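Local coordinates for CELL division control protein 6 (Pyrobaculum aerophilum, PDB 1FNN), which probably takes part in controlling the initiation of DNA replication as an ATP-binding AAA+ protein of the Cdc6/Cdc18 family, held here with ADP and magnesium, at residues P12-K17 with L203-A208; L19-Q24 with K195-D200; Q221-I226 with I244-R249. All blocks are in the same frame, centred on the assembly; numbering follows the deposited sequence.

Contact 1 (P12-K17 with L203-A208); sequences PSYVPK and LDRAKA. With ADP (adenosine-5'-diphosphate), chain D.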
loop_
_atom_site.group_PDB
_atom_site.type_symbol
_atom_site.label_atom_id
_atom_site.label_comp_id
_atom_site.label_asym_id
_atom_site.label_seq_id
_atom_site.Cartn_x
_atom_site.Cartn_y
_atom_site.Cartn_z
ATOM N N PRO A 12 3.301 8.009 -7.797
ATOM C CA PRO A 12 3.989 7.453 -6.654
ATOM C C PRO A 12 4.719 8.469 -5.801
ATOM O O PRO A 12 4.759 8.322 -4.583
ATOM C CB PRO A 12 5.065 6.537 -7.269
ATOM C CG PRO A 12 4.441 6.099 -8.555
ATOM C CD PRO A 12 3.710 7.324 -9.059
ATOM N N SER A 13 5.269 9.487 -6.452
ATOM C CA SER A 13 6.092 10.476 -5.792
ATOM C C SER A 13 5.290 11.590 -5.158
ATOM O O SER A 13 5.853 12.283 -4.305
ATOM C CB SER A 13 7.107 11.037 -6.790
ATOM O OG SER A 13 6.483 11.969 -7.654
ATOM N N TYR A 14 3.988 11.719 -5.452
ATOM C CA TYR A 14 3.190 12.747 -4.798
ATOM C C TYR A 14 3.118 12.541 -3.296
ATOM O O TYR A 14 2.806 11.449 -2.784
ATOM C CB TYR A 14 1.770 12.701 -5.375
ATOM C CG TYR A 14 0.794 13.697 -4.819
ATOM C CD1 TYR A 14 0.829 15.023 -5.312
ATOM C CD2 TYR A 14 -0.132 13.370 -3.851
ATOM C CE1 TYR A 14 -0.068 15.947 -4.806
ATOM C CE2 TYR A 14 -1.025 14.300 -3.354
ATOM C CZ TYR A 14 -0.967 15.605 -3.859
ATOM O OH TYR A 14 -1.855 16.536 -3.364
ATOM N N VAL A 15 3.292 13.620 -2.555
ATOM C CA VAL A 15 3.258 13.646 -1.091
ATOM C C VAL A 15 2.050 14.491 -0.723
ATOM O O VAL A 15 2.022 15.663 -1.075
ATOM C CB VAL A 15 4.521 14.276 -0.452
ATOM C CG1 VAL A 15 4.356 14.353 1.072
ATOM C CG2 VAL A 15 5.774 13.475 -0.772
ATOM N N PRO A 16 0.973 13.896 -0.214
ATOM C CA PRO A 16 -0.250 14.627 0.018
ATOM C C PRO A 16 -0.070 15.579 1.190
ATOM O O PRO A 16 0.836 15.405 2.010
ATOM C CB PRO A 16 -1.293 13.533 0.242
ATOM C CG PRO A 16 -0.495 12.362 0.708
ATOM C CD PRO A 16 0.904 12.450 0.160
ATOM N N LYS A 17 -0.998 16.516 1.345
ATOM C CA LYS A 17 -0.971 17.456 2.454
ATOM C C LYS A 17 -1.141 16.744 3.780
ATOM O O LYS A 17 -0.675 17.223 4.814
ATOM C CB LYS A 17 -2.105 18.489 2.306
ATOM C CG LYS A 17 -2.115 19.556 3.392
ATOM C CD LYS A 17 -2.924 20.763 2.916
ATOM C CE LYS A 17 -3.191 21.758 4.038
ATOM N NZ LYS A 17 -4.346 22.644 3.711
ATOM N N LEU A 203 -10.495 9.331 -0.641
ATOM C CA LEU A 203 -11.330 10.518 -0.769
ATOM C C LEU A 203 -10.427 11.763 -0.914
ATOM O O LEU A 203 -10.748 12.728 -1.628
ATOM C CB LEU A 203 -12.224 10.593 0.475
ATOM C CG LEU A 203 -13.205 11.759 0.486
ATOM C CD1 LEU A 203 -14.081 11.756 -0.765
ATOM C CD2 LEU A 203 -14.053 11.770 1.752
ATOM N N ASP A 204 -9.349 11.795 -0.121
ATOM C CA ASP A 204 -8.367 12.889 -0.254
ATOM C C ASP A 204 -7.849 12.973 -1.671
ATOM O O ASP A 204 -7.768 14.079 -2.270
ATOM C CB ASP A 204 -7.239 12.685 0.780
ATOM C CG ASP A 204 -7.513 13.276 2.128
ATOM O OD1 ASP A 204 -6.678 13.165 3.053
ATOM O OD2 ASP A 204 -8.585 13.888 2.340
ATOM N N ARG A 205 -7.353 11.861 -2.261
ATOM C CA ARG A 205 -6.887 11.861 -3.621
ATOM C C ARG A 205 -7.959 12.308 -4.609
ATOM O O ARG A 205 -7.664 13.054 -5.590
ATOM C CB ARG A 205 -6.323 10.498 -4.092
ATOM C CG ARG A 205 -5.198 9.971 -3.167
ATOM C CD ARG A 205 -3.919 10.850 -3.378
ATOM N NE ARG A 205 -2.963 10.462 -2.312
ATOM C CZ ARG A 205 -1.745 10.036 -2.591
ATOM N NH1 ARG A 205 -1.305 9.933 -3.834
ATOM N NH2 ARG A 205 -0.958 9.709 -1.574
ATOM N N ALA A 206 -9.195 11.811 -4.429
ATOM C CA ALA A 206 -10.255 12.207 -5.359
ATOM C C ALA A 206 -10.491 13.719 -5.272
ATOM O O ALA A 206 -10.682 14.411 -6.278
ATOM C CB ALA A 206 -11.584 11.473 -5.086
ATOM N N LYS A 207 -10.601 14.255 -4.078
ATOM C CA LYS A 207 -10.863 15.691 -3.935
ATOM C C LYS A 207 -9.756 16.537 -4.569
ATOM O O LYS A 207 -10.070 17.489 -5.270
ATOM C CB LYS A 207 -10.961 16.064 -2.454
ATOM C CG LYS A 207 -12.360 15.802 -1.891
ATOM C CD LYS A 207 -12.270 15.952 -0.368
ATOM C CE LYS A 207 -13.588 15.528 0.264
ATOM N NZ LYS A 207 -13.541 15.682 1.743
ATOM N N ALA A 208 -8.514 16.102 -4.468
ATOM C CA ALA A 208 -7.379 16.830 -5.026
ATOM C C ALA A 208 -7.169 16.604 -6.499
ATOM O O ALA A 208 -6.617 17.471 -7.187
ATOM C CB ALA A 208 -6.101 16.399 -4.283
HETATM P PB ADP D . 5.344 2.022 1.507
HETATM O O1B ADP D . 6.788 2.507 1.544
HETATM O O2B ADP D . 4.830 1.657 2.781
HETATM O O3B ADP D . 5.447 0.878 0.608
HETATM P PA ADP D . 4.125 4.347 0.421
HETATM O O1A ADP D . 4.705 5.323 1.361
HETATM O O2A ADP D . 4.772 4.418 -0.895
HETATM O O3A ADP D . 4.199 2.930 1.005
HETATM O "O5'" ADP D . 2.536 4.642 0.153
HETATM C "C5'" ADP D . 1.979 3.996 -0.979
HETATM C "C4'" ADP D . 1.078 5.040 -1.669
HETATM O "O4'" ADP D . 0.057 5.400 -0.767
HETATM C "C3'" ADP D . 1.777 6.344 -2.031
HETATM O "O3'" ADP D . 1.149 6.873 -3.187
HETATM C "C2'" ADP D . 1.539 7.120 -0.780
HETATM O "O2'" ADP D . 1.626 8.530 -0.989
HETATM C "C1'" ADP D . 0.082 6.747 -0.477
HETATM N N9 ADP D . -0.102 6.834 0.920
HETATM C C8 ADP D . 0.266 5.888 1.839
HETATM N N7 ADP D . -0.229 6.063 3.028
HETATM C C5 ADP D . -0.981 7.215 2.875
HETATM C C6 ADP D . -1.751 7.957 3.786
HETATM N N6 ADP D . -1.844 7.600 5.057
HETATM N N1 ADP D . -2.357 9.063 3.348
HETATM C C2 ADP D . -2.211 9.416 2.085
HETATM N N3 ADP D . -1.517 8.815 1.120
HETATM C C4 ADP D . -0.913 7.696 1.602
HETATM O O HOH W 1 1.757 9.475 -4.103
#
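The guanidinium of Arg205 has Tyr14 over one face and meets the nucleotide along its edge. Tyr14 lays CD2 over that face, 3.6 Å from Arg205 NH1 and offset toward the rim, while the two planes stand 61° apart, too steep for a parallel stack. The ring reaches this position because its CG lies anti to the backbone N (chi1 -180°). Pro16 comes in obliquely, its CG 3.5 Å from Arg205 NH2 and 3.7 Å from C2 of the adenine. Farther out, the Tyr14 hydroxyl end passes near the methyl of Ala208.

Bent at chi2 (-71°), the arginine chain leaves its helix and brings NH2 to the nucleotide, where it donates to both N3 and O2' of ADP, at 2.9 Å each. Its other terminal nitrogen, NH1, donates to a water that is also hydrogen-bonded to Tyr14 O (2.6 Å from the water oxygen) and to the ribose O3'; NH1 is further bonded to Val9 O. Base, sugar and N-terminal loop thus fix the rotation of the guanidinium. Arg205 reaches the site from helix 195-209 of the lid, and the loop carrying Tyr14 and Pro16 runs between it and helix 57-68, against which Pro16 packs through Val59.

Contact 2 (L19-Q24 with K195-D200); sequences LPHREQ and KDQIFD. With ADP (adenosine-5'-diphosphate), chain D.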
loop_
_atom_site.group_PDB
_atom_site.type_symbol
_atom_site.label_atom_id
_atom_site.label_comp_id
_atom_site.label_asym_id
_atom_site.label_seq_id
_atom_site.Cartn_x
_atom_site.Cartn_y
_atom_site.Cartn_z
ATOM N N LEU A 19 -1.763 12.913 5.874
ATOM C CA LEU A 19 -1.560 11.485 6.000
ATOM C C LEU A 19 -2.504 10.964 7.084
ATOM O O LEU A 19 -2.105 10.537 8.168
ATOM C CB LEU A 19 -0.108 11.147 6.325
ATOM C CG LEU A 19 0.996 11.462 5.311
ATOM C CD1 LEU A 19 2.360 10.967 5.797
ATOM C CD2 LEU A 19 0.728 10.932 3.907
ATOM N N PRO A 20 -3.778 10.776 6.702
ATOM C CA PRO A 20 -4.773 10.294 7.656
ATOM C C PRO A 20 -4.369 8.910 8.057
ATOM O O PRO A 20 -3.903 8.105 7.238
ATOM C CB PRO A 20 -6.100 10.370 6.900
ATOM C CG PRO A 20 -5.718 10.358 5.442
ATOM C CD PRO A 20 -4.408 11.167 5.429
ATOM N N HIS A 21 -4.530 8.573 9.331
ATOM C CA HIS A 21 -4.235 7.261 9.895
ATOM C C HIS A 21 -2.752 7.037 10.086
ATOM O O HIS A 21 -2.364 5.950 10.521
ATOM C CB HIS A 21 -4.951 6.124 9.116
ATOM C CG HIS A 21 -6.432 6.454 9.062
ATOM N ND1 HIS A 21 -7.277 6.438 10.152
ATOM C CD2 HIS A 21 -7.183 6.817 7.985
ATOM C CE1 HIS A 21 -8.488 6.778 9.743
ATOM N NE2 HIS A 21 -8.477 7.021 8.419
ATOM N N ARG A 22 -1.891 8.046 9.840
ATOM C CA ARG A 22 -0.455 7.863 10.099
ATOM C C ARG A 22 0.049 8.921 11.067
ATOM O O ARG A 22 1.257 9.146 11.218
ATOM C CB ARG A 22 0.372 7.924 8.808
ATOM C CG ARG A 22 0.171 6.705 7.881
ATOM C CD ARG A 22 0.696 5.499 8.600
ATOM N NE ARG A 22 0.563 4.158 8.109
ATOM C CZ ARG A 22 -0.284 3.260 8.619
ATOM N NH1 ARG A 22 -1.066 3.589 9.634
ATOM N NH2 ARG A 22 -0.315 2.053 8.086
ATOM N N GLU A 23 -0.876 9.571 11.761
ATOM C CA GLU A 23 -0.544 10.597 12.749
ATOM C C GLU A 23 0.342 10.032 13.844
ATOM O O GLU A 23 1.361 10.658 14.191
ATOM C CB GLU A 23 -1.770 11.252 13.394
ATOM C CG GLU A 23 -2.619 12.070 12.438
ATOM C CD GLU A 23 -3.720 11.294 11.739
ATOM O OE1 GLU A 23 -3.752 10.042 11.786
ATOM O OE2 GLU A 23 -4.586 11.949 11.122
ATOM N N GLN A 24 0.101 8.791 14.241
ATOM C CA GLN A 24 0.881 8.149 15.286
ATOM C C GLN A 24 2.296 7.838 14.870
ATOM O O GLN A 24 3.260 8.119 15.608
ATOM C CB GLN A 24 0.166 6.891 15.813
ATOM C CG GLN A 24 0.921 6.207 16.939
ATOM C CD GLN A 24 0.027 5.295 17.768
ATOM O OE1 GLN A 24 -1.202 5.292 17.635
ATOM N NE2 GLN A 24 0.628 4.495 18.649
ATOM N N LYS A 195 -10.407 -1.011 5.568
ATOM C CA LYS A 195 -11.238 -0.504 4.491
ATOM C C LYS A 195 -11.606 0.938 4.690
ATOM O O LYS A 195 -11.742 1.690 3.702
ATOM C CB LYS A 195 -12.504 -1.380 4.355
ATOM C CG LYS A 195 -12.097 -2.749 3.836
ATOM C CD LYS A 195 -13.294 -3.744 3.881
ATOM C CE LYS A 195 -12.796 -4.990 3.140
ATOM N NZ LYS A 195 -13.889 -5.947 2.798
ATOM N N ASP A 196 -11.994 1.299 5.913
ATOM C CA ASP A 196 -12.361 2.678 6.168
ATOM C C ASP A 196 -11.110 3.587 5.977
ATOM O O ASP A 196 -11.280 4.675 5.460
ATOM C CB ASP A 196 -12.909 2.821 7.588
ATOM C CG ASP A 196 -13.968 1.715 7.737
ATOM O OD1 ASP A 196 -13.566 0.602 8.179
ATOM O OD2 ASP A 196 -15.120 2.037 7.395
ATOM N N GLN A 197 -9.942 3.136 6.369
ATOM C CA GLN A 197 -8.744 4.001 6.228
ATOM C C GLN A 197 -8.413 4.174 4.763
ATOM O O GLN A 197 -8.035 5.278 4.314
ATOM C CB GLN A 197 -7.600 3.320 6.994
ATOM C CG GLN A 197 -7.881 3.321 8.506
ATOM C CD GLN A 197 -6.886 2.495 9.261
ATOM O OE1 GLN A 197 -6.158 1.605 8.786
ATOM N NE2 GLN A 197 -6.838 2.809 10.555
ATOM N N ILE A 198 -8.478 3.063 3.990
ATOM C CA ILE A 198 -8.319 3.187 2.531
ATOM C C ILE A 198 -9.275 4.189 1.933
ATOM O O ILE A 198 -8.931 5.089 1.144
ATOM C CB ILE A 198 -8.446 1.833 1.802
ATOM C CG1 ILE A 198 -7.271 0.934 2.175
ATOM C CG2 ILE A 198 -8.506 2.051 0.297
ATOM C CD1 ILE A 198 -5.922 1.411 1.624
ATOM N N PHE A 199 -10.560 4.118 2.298
ATOM C CA PHE A 199 -11.537 5.075 1.839
ATOM C C PHE A 199 -11.039 6.521 2.159
ATOM O O PHE A 199 -11.239 7.368 1.281
ATOM C CB PHE A 199 -12.889 4.855 2.511
ATOM C CG PHE A 199 -13.905 5.896 2.186
ATOM C CD1 PHE A 199 -14.683 5.799 1.054
ATOM C CD2 PHE A 199 -14.091 6.991 3.021
ATOM C CE1 PHE A 199 -15.621 6.746 0.740
ATOM C CE2 PHE A 199 -15.034 7.952 2.712
ATOM C CZ PHE A 199 -15.809 7.842 1.572
ATOM N N ASP A 200 -10.608 6.757 3.386
ATOM C CA ASP A 200 -10.244 8.172 3.708
ATOM C C ASP A 200 -9.084 8.649 2.826
ATOM O O ASP A 200 -9.006 9.798 2.423
ATOM C CB ASP A 200 -9.900 8.304 5.168
ATOM C CG ASP A 200 -11.034 8.017 6.141
ATOM O OD1 ASP A 200 -12.205 8.268 5.813
ATOM O OD2 ASP A 200 -10.710 7.537 7.237
HETATM P PB ADP D . 5.344 2.022 1.507
HETATM O O1B ADP D . 6.788 2.507 1.544
HETATM O O2B ADP D . 4.830 1.657 2.781
HETATM O O3B ADP D . 5.447 0.878 0.608
HETATM P PA ADP D . 4.125 4.347 0.421
HETATM O O1A ADP D . 4.705 5.323 1.361
HETATM O O2A ADP D . 4.772 4.418 -0.895
HETATM O O3A ADP D . 4.199 2.930 1.005
HETATM O "O5'" ADP D . 2.536 4.642 0.153
HETATM C "C5'" ADP D . 1.979 3.996 -0.979
HETATM C "C4'" ADP D . 1.078 5.040 -1.669
HETATM O "O4'" ADP D . 0.057 5.400 -0.767
HETATM C "C3'" ADP D . 1.777 6.344 -2.031
HETATM O "O3'" ADP D . 1.149 6.873 -3.187
HETATM C "C2'" ADP D . 1.539 7.120 -0.780
HETATM O "O2'" ADP D . 1.626 8.530 -0.989
HETATM C "C1'" ADP D . 0.082 6.747 -0.477
HETATM N N9 ADP D . -0.102 6.834 0.920
HETATM C C8 ADP D . 0.266 5.888 1.839
HETATM N N7 ADP D . -0.229 6.063 3.028
HETATM C C5 ADP D . -0.981 7.215 2.875
HETATM C C6 ADP D . -1.751 7.957 3.786
HETATM N N6 ADP D . -1.844 7.600 5.057
HETATM N N1 ADP D . -2.357 9.063 3.348
HETATM C C2 ADP D . -2.211 9.416 2.085
HETATM N N3 ADP D . -1.517 8.815 1.120
HETATM C C4 ADP D . -0.913 7.696 1.602
#
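His21 NE2 donates to Asp200 OD2 in a short and nearly straight bond, 2.6 Å long with an angle of 166° at the hydrogen. The acceptor offers its anti lone pair, the one away from the other carboxylate oxygen, and lies in the plane of the imidazole. Ring and carboxylate are nearly coplanar, 14° apart, although the two side chains cross at about a right angle. A negative carboxylate here would probably favour a protonated imidazole.

Gln197, one turn before Asp200 on helix 195-209, covers a face of that ring. Its CG sits over the ring centre in a CH-pi contact, 3.4 Å from the centroid of His21. The glutamine chain runs on extended past CG (chi2 172°), which carries the amide past the ring centre with NE2 on the ND1 side, while OE1 accepts a hydrogen bond from Thr194 N.

The loop that presents His21 is a type II beta turn from Leu19 to Arg22, closed by Arg22 N to Leu19 O, and Arg22 is the N-cap of helix 23-38. This turn forms part of the adenine pocket of the AAA+ nucleotide site. Pro20 O accepts from N6 of ADP at 3.0 Å, Pro20 CD lies 3.6 Å from N1 of the adenine, and Leu19 CD2 also approaches N1. Arg22 passes its CG beside N6, then turns NH1 back to His21 O at 2.8 Å, reaching that oxygen from above the carbonyl plane. The rest of its guanidinium is held by Thr55 O through NE and Ser191 O through NH2.

Contact 3 (Q221-I226 with I244-R249); sequences QMIADI and IDILYR. With ADP (adenosine-5'-diphosphate), chain D.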
loop_
_atom_site.group_PDB
_atom_site.type_symbol
_atom_site.label_atom_id
_atom_site.label_comp_id
_atom_site.label_asym_id
_atom_site.label_seq_id
_atom_site.Cartn_x
_atom_site.Cartn_y
_atom_site.Cartn_z
ATOM N N GLN A 221 -15.824 3.533 -1.932
ATOM C CA GLN A 221 -16.035 2.419 -0.994
ATOM C C GLN A 221 -15.819 1.046 -1.649
ATOM O O GLN A 221 -15.180 0.176 -1.038
ATOM C CB GLN A 221 -17.410 2.460 -0.347
ATOM C CG GLN A 221 -17.668 3.497 0.726
ATOM C CD GLN A 221 -19.152 3.698 0.980
ATOM O OE1 GLN A 221 -20.014 3.324 0.170
ATOM N NE2 GLN A 221 -19.499 4.297 2.112
ATOM N N MET A 222 -16.194 0.935 -2.907
ATOM C CA MET A 222 -15.971 -0.298 -3.705
ATOM C C MET A 222 -14.519 -0.659 -3.838
ATOM O O MET A 222 -14.037 -1.805 -3.643
ATOM C CB MET A 222 -16.675 -0.075 -5.035
ATOM C CG MET A 222 -16.526 -1.171 -6.087
ATOM S SD MET A 222 -17.282 -0.716 -7.663
ATOM C CE MET A 222 -16.787 -2.079 -8.701
ATOM N N ILE A 223 -13.702 0.391 -4.169
ATOM C CA ILE A 223 -12.270 0.176 -4.286
ATOM C C ILE A 223 -11.663 -0.142 -2.924
ATOM O O ILE A 223 -10.820 -1.010 -2.809
ATOM C CB ILE A 223 -11.549 1.464 -4.837
ATOM C CG1 ILE A 223 -12.117 1.786 -6.202
ATOM C CG2 ILE A 223 -10.046 1.205 -4.817
ATOM C CD1 ILE A 223 -11.583 3.052 -6.899
ATOM N N ALA A 224 -12.126 0.537 -1.861
ATOM C CA ALA A 224 -11.634 0.268 -0.513
ATOM C C ALA A 224 -12.020 -1.143 -0.004
ATOM O O ALA A 224 -11.231 -1.813 0.650
ATOM C CB ALA A 224 -12.303 1.287 0.421
ATOM N N ASP A 225 -13.155 -1.630 -0.464
ATOM C CA ASP A 225 -13.631 -2.985 -0.151
ATOM C C ASP A 225 -12.786 -4.013 -0.857
ATOM O O ASP A 225 -12.563 -5.087 -0.297
ATOM C CB ASP A 225 -15.120 -3.198 -0.489
ATOM C CG ASP A 225 -15.951 -2.533 0.596
ATOM O OD1 ASP A 225 -15.342 -2.298 1.658
ATOM O OD2 ASP A 225 -17.142 -2.255 0.404
ATOM N N ILE A 226 -12.217 -3.684 -2.017
ATOM C CA ILE A 226 -11.345 -4.610 -2.717
ATOM C C ILE A 226 -9.978 -4.658 -2.054
ATOM O O ILE A 226 -9.225 -5.599 -2.315
ATOM C CB ILE A 226 -11.116 -4.141 -4.176
ATOM C CG1 ILE A 226 -12.397 -4.058 -5.001
ATOM C CG2 ILE A 226 -10.138 -5.027 -4.914
ATOM C CD1 ILE A 226 -12.122 -3.359 -6.336
ATOM N N ILE A 244 -4.848 3.404 -4.657
ATOM C CA ILE A 244 -4.761 4.653 -5.472
ATOM C C ILE A 244 -4.574 4.339 -6.939
ATOM O O ILE A 244 -5.105 4.968 -7.854
ATOM C CB ILE A 244 -3.588 5.526 -4.910
ATOM C CG1 ILE A 244 -3.922 5.964 -3.479
ATOM C CG2 ILE A 244 -3.366 6.710 -5.866
ATOM C CD1 ILE A 244 -2.734 6.443 -2.628
ATOM N N ASP A 245 -3.810 3.307 -7.275
ATOM C CA ASP A 245 -3.600 2.888 -8.649
ATOM C C ASP A 245 -4.950 2.476 -9.270
ATOM O O ASP A 245 -5.278 2.902 -10.373
ATOM C CB ASP A 245 -2.603 1.732 -8.605
ATOM C CG ASP A 245 -2.128 1.097 -9.876
ATOM O OD1 ASP A 245 -2.319 1.603 -10.981
ATOM O OD2 ASP A 245 -1.510 0.015 -9.870
ATOM N N ILE A 246 -5.800 1.771 -8.485
ATOM C CA ILE A 246 -7.102 1.391 -9.043
ATOM C C ILE A 246 -7.980 2.598 -9.256
ATOM O O ILE A 246 -8.694 2.649 -10.270
ATOM C CB ILE A 246 -7.801 0.322 -8.129
ATOM C CG1 ILE A 246 -7.042 -1.009 -8.295
ATOM C CG2 ILE A 246 -9.275 0.247 -8.520
ATOM C CD1 ILE A 246 -7.397 -2.000 -7.145
ATOM N N LEU A 247 -8.036 3.548 -8.315
ATOM C CA LEU A 247 -8.823 4.754 -8.494
ATOM C C LEU A 247 -8.433 5.516 -9.773
ATOM O O LEU A 247 -9.271 5.886 -10.619
ATOM C CB LEU A 247 -8.699 5.694 -7.286
ATOM C CG LEU A 247 -9.365 7.061 -7.339
ATOM C CD1 LEU A 247 -10.872 6.966 -7.669
ATOM C CD2 LEU A 247 -9.254 7.818 -6.014
ATOM N N TYR A 248 -7.121 5.667 -9.946
ATOM C CA TYR A 248 -6.632 6.450 -11.105
ATOM C C TYR A 248 -6.923 5.740 -12.421
ATOM O O TYR A 248 -7.412 6.306 -13.408
ATOM C CB TYR A 248 -5.114 6.632 -10.935
ATOM C CG TYR A 248 -4.440 7.413 -12.049
ATOM C CD1 TYR A 248 -4.905 8.674 -12.399
ATOM C CD2 TYR A 248 -3.352 6.888 -12.732
ATOM C CE1 TYR A 248 -4.309 9.411 -13.412
ATOM C CE2 TYR A 248 -2.746 7.619 -13.750
ATOM C CZ TYR A 248 -3.234 8.870 -14.074
ATOM O OH TYR A 248 -2.624 9.595 -15.092
ATOM N N ARG A 249 -6.633 4.439 -12.517
ATOM C CA ARG A 249 -7.006 3.630 -13.664
ATOM C C ARG A 249 -8.513 3.646 -13.954
ATOM O O ARG A 249 -8.874 3.740 -15.139
ATOM C CB ARG A 249 -6.634 2.137 -13.491
ATOM C CG ARG A 249 -5.153 1.904 -13.768
ATOM C CD ARG A 249 -4.677 0.616 -13.150
ATOM N NE ARG A 249 -3.268 0.295 -13.188
ATOM C CZ ARG A 249 -2.610 -0.206 -14.210
ATOM N NH1 ARG A 249 -1.324 -0.447 -14.090
ATOM N NH2 ARG A 249 -3.232 -0.470 -15.357
HETATM P PB ADP D . 5.344 2.022 1.507
HETATM O O1B ADP D . 6.788 2.507 1.544
HETATM O O2B ADP D . 4.830 1.657 2.781
HETATM O O3B ADP D . 5.447 0.878 0.608
HETATM P PA ADP D . 4.125 4.347 0.421
HETATM O O1A ADP D . 4.705 5.323 1.361
HETATM O O2A ADP D . 4.772 4.418 -0.895
HETATM O O3A ADP D . 4.199 2.930 1.005
HETATM O "O5'" ADP D . 2.536 4.642 0.153
HETATM C "C5'" ADP D . 1.979 3.996 -0.979
HETATM C "C4'" ADP D . 1.078 5.040 -1.669
HETATM O "O4'" ADP D . 0.057 5.400 -0.767
HETATM C "C3'" ADP D . 1.777 6.344 -2.031
HETATM O "O3'" ADP D . 1.149 6.873 -3.187
HETATM C "C2'" ADP D . 1.539 7.120 -0.780
HETATM O "O2'" ADP D . 1.626 8.530 -0.989
HETATM C "C1'" ADP D . 0.082 6.747 -0.477
HETATM N N9 ADP D . -0.102 6.834 0.920
HETATM C C8 ADP D . 0.266 5.888 1.839
HETATM N N7 ADP D . -0.229 6.063 3.028
HETATM C C5 ADP D . -0.981 7.215 2.875
HETATM C C6 ADP D . -1.751 7.957 3.786
HETATM N N6 ADP D . -1.844 7.600 5.057
HETATM N N1 ADP D . -2.357 9.063 3.348
HETATM C C2 ADP D . -2.211 9.416 2.085
HETATM N N3 ADP D . -1.517 8.815 1.120
HETATM C C4 ADP D . -0.913 7.696 1.602
#
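Ile223 projects from helix 217-227 against Ile246 and Leu247 of helix 240-256, and both of its branches take part. The CG2 methyl meets CG2 of Ile246 at 3.9 Å. In both isoleucines this methyl lies anti to the backbone N, and the two side chains slide past one another in opposite directions. CG1 of Ile223 also lies beside the Ile246 methyl, at 4.0 Å, so that methyl rests against both branches of its partner.

The longer branch runs on extended (chi2 178°) and sets CD1 against the backbone of the second helix, 3.6 Å from Leu247 CA. Leu247 adds its CB at 3.9 Å and its CD1 at 4.1 Å from that same terminal methyl, which therefore touches both main chain and side chain. An alanine here would take away both branches and is likely to open a gap beside Leu247 CA while leaving the Ile246 methyl without its mate.

The contact is apolar, buried helix-to-helix packing within the lid. One turn before Leu247, Ile244 points away from helix 217-227 and places its CD1 3.5 Å from O4' of the ADP ribose, so helix 240-256 joins this packing to the nucleotide pocket. Ile223 also leans on Leu202 of helix 195-209. Helix 264-274 lies beside both partners, through Met222 on one helix and Asp245 and Arg249 on the other.

How the contacts relate
From the N terminus, the loop at 12-17 returns to helix 195-209 in contact 1 after 185 intervening residues that include the parallel sheet of the AAA+ core. Contact 2 starts a little later, at the entry to helix 23-38, and ends earlier, on the first turns of the same lid helix, so its loop lies wholly within that of contact 1. Together they bind the N-terminal segment to the lid across ADP. Contact 3 follows in series, a short loop local to the lid between helices 217-227 and 240-256. Packing of Ile198 on Ala224 and of Arg205 on Ile244 joins it to the other two, and all three contacts touch the nucleotide.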